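Local structure of putative uncharacterized protein TTHB187 (Thermus thermophilus HB8, 3SK9) at residues L165-E168 with A169-W172. The protein uses its N-terminal HD nuclease domain, the part described here, to cut single-stranded DNA in CRISPR immunity, an activity stimulated by manganese, cobalt, nickel, copper or zinc. Sequence-based numbering, arbitrary orientation.
Sequences LWKE and ARRW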
ATOM      1  N   LEU A 165     -11.632 -15.757  11.363  1.00 30.44           N
ATOM      2  CA  LEU A 165     -10.192 -15.547  11.567  1.00 27.19           C
ATOM      3  C   LEU A 165      -9.578 -14.613  10.487  1.00 28.25           C
ATOM      4  O   LEU A 165      -8.609 -13.897  10.747  1.00 27.95           O
ATOM      5  CB  LEU A 165      -9.458 -16.886  11.536  1.00 32.26           C
ATOM      6  CG  LEU A 165      -8.104 -16.936  12.260  1.00 45.17           C
ATOM      7  CD1 LEU A 165      -8.291 -16.627  13.722  1.00 49.55           C
ATOM      8  CD2 LEU A 165      -7.437 -18.301  12.072  1.00 49.17           C
ATOM      9  N   TRP A 166     -10.140 -14.632   9.284  1.00 26.86           N
ATOM     10  CA  TRP A 166      -9.680 -13.728   8.213  1.00 26.19           C
ATOM     11  C   TRP A 166      -9.773 -12.240   8.619  1.00 24.59           C
ATOM     12  O   TRP A 166      -8.912 -11.446   8.254  1.00 25.68           O
ATOM     13  CB  TRP A 166     -10.451 -13.975   6.901  1.00 28.62           C
ATOM     14  CG  TRP A 166      -9.971 -15.186   6.128  1.00 33.90           C
ATOM     15  CD1 TRP A 166     -10.588 -16.402   6.021  1.00 37.18           C
ATOM     16  CD2 TRP A 166      -8.750 -15.289   5.383  1.00 29.63           C
ATOM     17  NE1 TRP A 166      -9.826 -17.249   5.240  1.00 33.63           N
ATOM     18  CE2 TRP A 166      -8.700 -16.580   4.832  1.00 35.59           C
ATOM     19  CE3 TRP A 166      -7.709 -14.397   5.104  1.00 30.64           C
ATOM     20  CZ2 TRP A 166      -7.650 -17.001   4.025  1.00 37.89           C
ATOM     21  CZ3 TRP A 166      -6.658 -14.830   4.289  1.00 32.92           C
ATOM     22  CH2 TRP A 166      -6.637 -16.106   3.777  1.00 33.35           C
ATOM     23  N   LYS A 167     -10.821 -11.852   9.347  1.00 24.01           N
ATOM     24  CA  LYS A 167     -10.958 -10.448   9.732  1.00 29.29           C
ATOM     25  C   LYS A 167      -9.838 -10.108  10.701  1.00 25.81           C
ATOM     26  O   LYS A 167      -9.282  -9.006  10.687  1.00 26.01           O
ATOM     27  CB  LYS A 167     -12.318 -10.177  10.383  1.00 38.86           C
ATOM     28  CG  LYS A 167     -13.505 -10.454   9.468  1.00 51.08           C
ATOM     29  CD  LYS A 167     -14.821 -10.509  10.256  1.00 58.24           C
ATOM     30  CE  LYS A 167     -16.036 -10.464   9.321  1.00 59.42           C
ATOM     31  NZ  LYS A 167     -16.004 -11.485   8.231  1.00 49.60           N
ATOM     32  N   GLU A 168      -9.500 -11.059  11.552  1.00 23.42           N
ATOM     33  CA  GLU A 168      -8.408 -10.827  12.514  1.00 23.88           C
ATOM     34  C   GLU A 168      -7.035 -10.763  11.790  1.00 21.54           C
ATOM     35  O   GLU A 168      -6.214  -9.883  12.095  1.00 24.61           O
ATOM     36  CB  GLU A 168      -8.420 -11.892  13.602  1.00 36.97           C
ATOM     37  CG  GLU A 168      -9.618 -11.747  14.538  1.00 43.88           C
ATOM     38  CD  GLU A 168      -9.792 -12.948  15.455  1.00 75.72           C
ATOM     39  OE1 GLU A 168      -9.189 -12.981  16.547  1.00 82.70           O
ATOM     40  OE2 GLU A 168     -10.538 -13.876  15.081  1.00 89.14           O
ATOM     41  N   ALA A 169      -6.798 -11.688  10.851  1.00 20.47           N
ATOM     42  CA  ALA A 169      -5.555 -11.754  10.068  1.00 25.90           C
ATOM     43  C   ALA A 169      -5.288 -10.437   9.323  1.00 24.75           C
ATOM     44  O   ALA A 169      -4.147  -9.987   9.221  1.00 20.58           O
ATOM     45  CB  ALA A 169      -5.597 -12.917   9.047  1.00 22.04           C
ATOM     46  N   ARG A 170      -6.339  -9.829   8.788  1.00 21.62           N
ATOM     47  CA  ARG A 170      -6.136  -8.587   8.047  1.00 22.49           C
ATOM     48  C   ARG A 170      -5.757  -7.465   8.985  1.00 23.52           C
ATOM     49  O   ARG A 170      -4.969  -6.599   8.617  1.00 21.79           O
ATOM     50  CB  ARG A 170      -7.328  -8.238   7.116  1.00 29.04           C
ATOM     51  CG  ARG A 170      -8.698  -8.249   7.717  1.00 44.86           C
ATOM     52  CD  ARG A 170      -9.787  -8.074   6.627  1.00 33.46           C
ATOM     53  NE  ARG A 170      -9.885  -9.228   5.743  1.00 26.36           N
ATOM     54  CZ  ARG A 170     -10.968  -9.999   5.606  1.00 27.22           C
ATOM     55  NH1 ARG A 170     -12.093  -9.739   6.276  1.00 24.87           N
ATOM     56  NH2 ARG A 170     -10.924 -11.035   4.787  1.00 27.43           N
ATOM     57  N   ARG A 171      -6.271  -7.475  10.223  1.00 19.92           N
ATOM     58  CA  ARG A 171      -5.845  -6.433  11.154  1.00 20.65           C
ATOM     59  C   ARG A 171      -4.393  -6.653  11.569  1.00 23.16           C
ATOM     60  O   ARG A 171      -3.600  -5.689  11.702  1.00 19.01           O
ATOM     61  CB  ARG A 171      -6.784  -6.398  12.360  1.00 19.40           C
ATOM     62  CG  ARG A 171      -8.259  -6.079  11.887  1.00 29.03           C
ATOM     63  CD  ARG A 171      -9.408  -6.275  12.923  1.00 47.00           C
ATOM     64  NE  ARG A 171     -10.620  -5.516  12.522  1.00 39.66           N
ATOM     65  CZ  ARG A 171     -11.359  -5.761  11.431  1.00 49.40           C
ATOM     66  NH1 ARG A 171     -11.049  -6.762  10.588  1.00 42.83           N
ATOM     67  NH2 ARG A 171     -12.415  -4.998  11.158  1.00 43.95           N
ATOM     68  N   TRP A 172      -4.031  -7.932  11.733  1.00 21.91           N
ATOM     69  CA  TRP A 172      -2.633  -8.311  12.034  1.00 19.73           C
ATOM     70  C   TRP A 172      -1.662  -7.802  10.966  1.00 19.19           C
ATOM     71  O   TRP A 172      -0.616  -7.201  11.276  1.00 19.04           O
ATOM     72  CB  TRP A 172      -2.527  -9.840  12.162  1.00 22.60           C
ATOM     73  CG  TRP A 172      -1.182 -10.347  12.720  1.00 22.95           C
ATOM     74  CD1 TRP A 172      -0.901 -10.727  14.018  1.00 27.28           C
ATOM     75  CD2 TRP A 172       0.008 -10.595  11.968  1.00 20.14           C
ATOM     76  NE1 TRP A 172       0.413 -11.136  14.120  1.00 27.79           N
ATOM     77  CE2 TRP A 172       0.995 -11.064  12.879  1.00 24.32           C
ATOM     78  CE3 TRP A 172       0.351 -10.430  10.621  1.00 21.95           C
ATOM     79  CZ2 TRP A 172       2.296 -11.383  12.473  1.00 25.30           C
ATOM     80  CZ3 TRP A 172       1.635 -10.751  10.214  1.00 23.81           C
ATOM     81  CH2 TRP A 172       2.598 -11.208  11.146  1.00 25.26           C
TER
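A chi1 of 51° sets CG of R170 between its own backbone N and carbonyl carbon, and a bend at chi3 (69°) folds the chain back over the preceding turn toward W166 and K167. CG then rests 3.1 Å from O of K167, and O of W166 lies over one guanidinium face, offset toward the rim, as a packing contact. NH2 reaches CB of W166 at 3.7 Å; the side chains of K167 and R170 lie side by side, with NH1 3.6 Å from CG of K167. R171, by contrast, stays extended to NE, and O of K167 accepts its NH1 at 2.9 Å, in the guanidinium plane but above the carbonyl plane. The same oxygen takes a weak bond from N of R171 (3.4 Å), so a helical carbonyl serves a side-chain donor besides its own N-H. Beyond the two turns, E162, just before helix 165-181, forms salt bridges with NZ of K167 and NH1 of R170, and NH2 of R170 hydrogen-bonds to O of A79 in a loop. R171 thus ties the carbonyl of K167 to helix 110-124 through its NH2 salt bridge with E124, while the shared carboxylate of E162 probably offsets the like charges of K167 and R170.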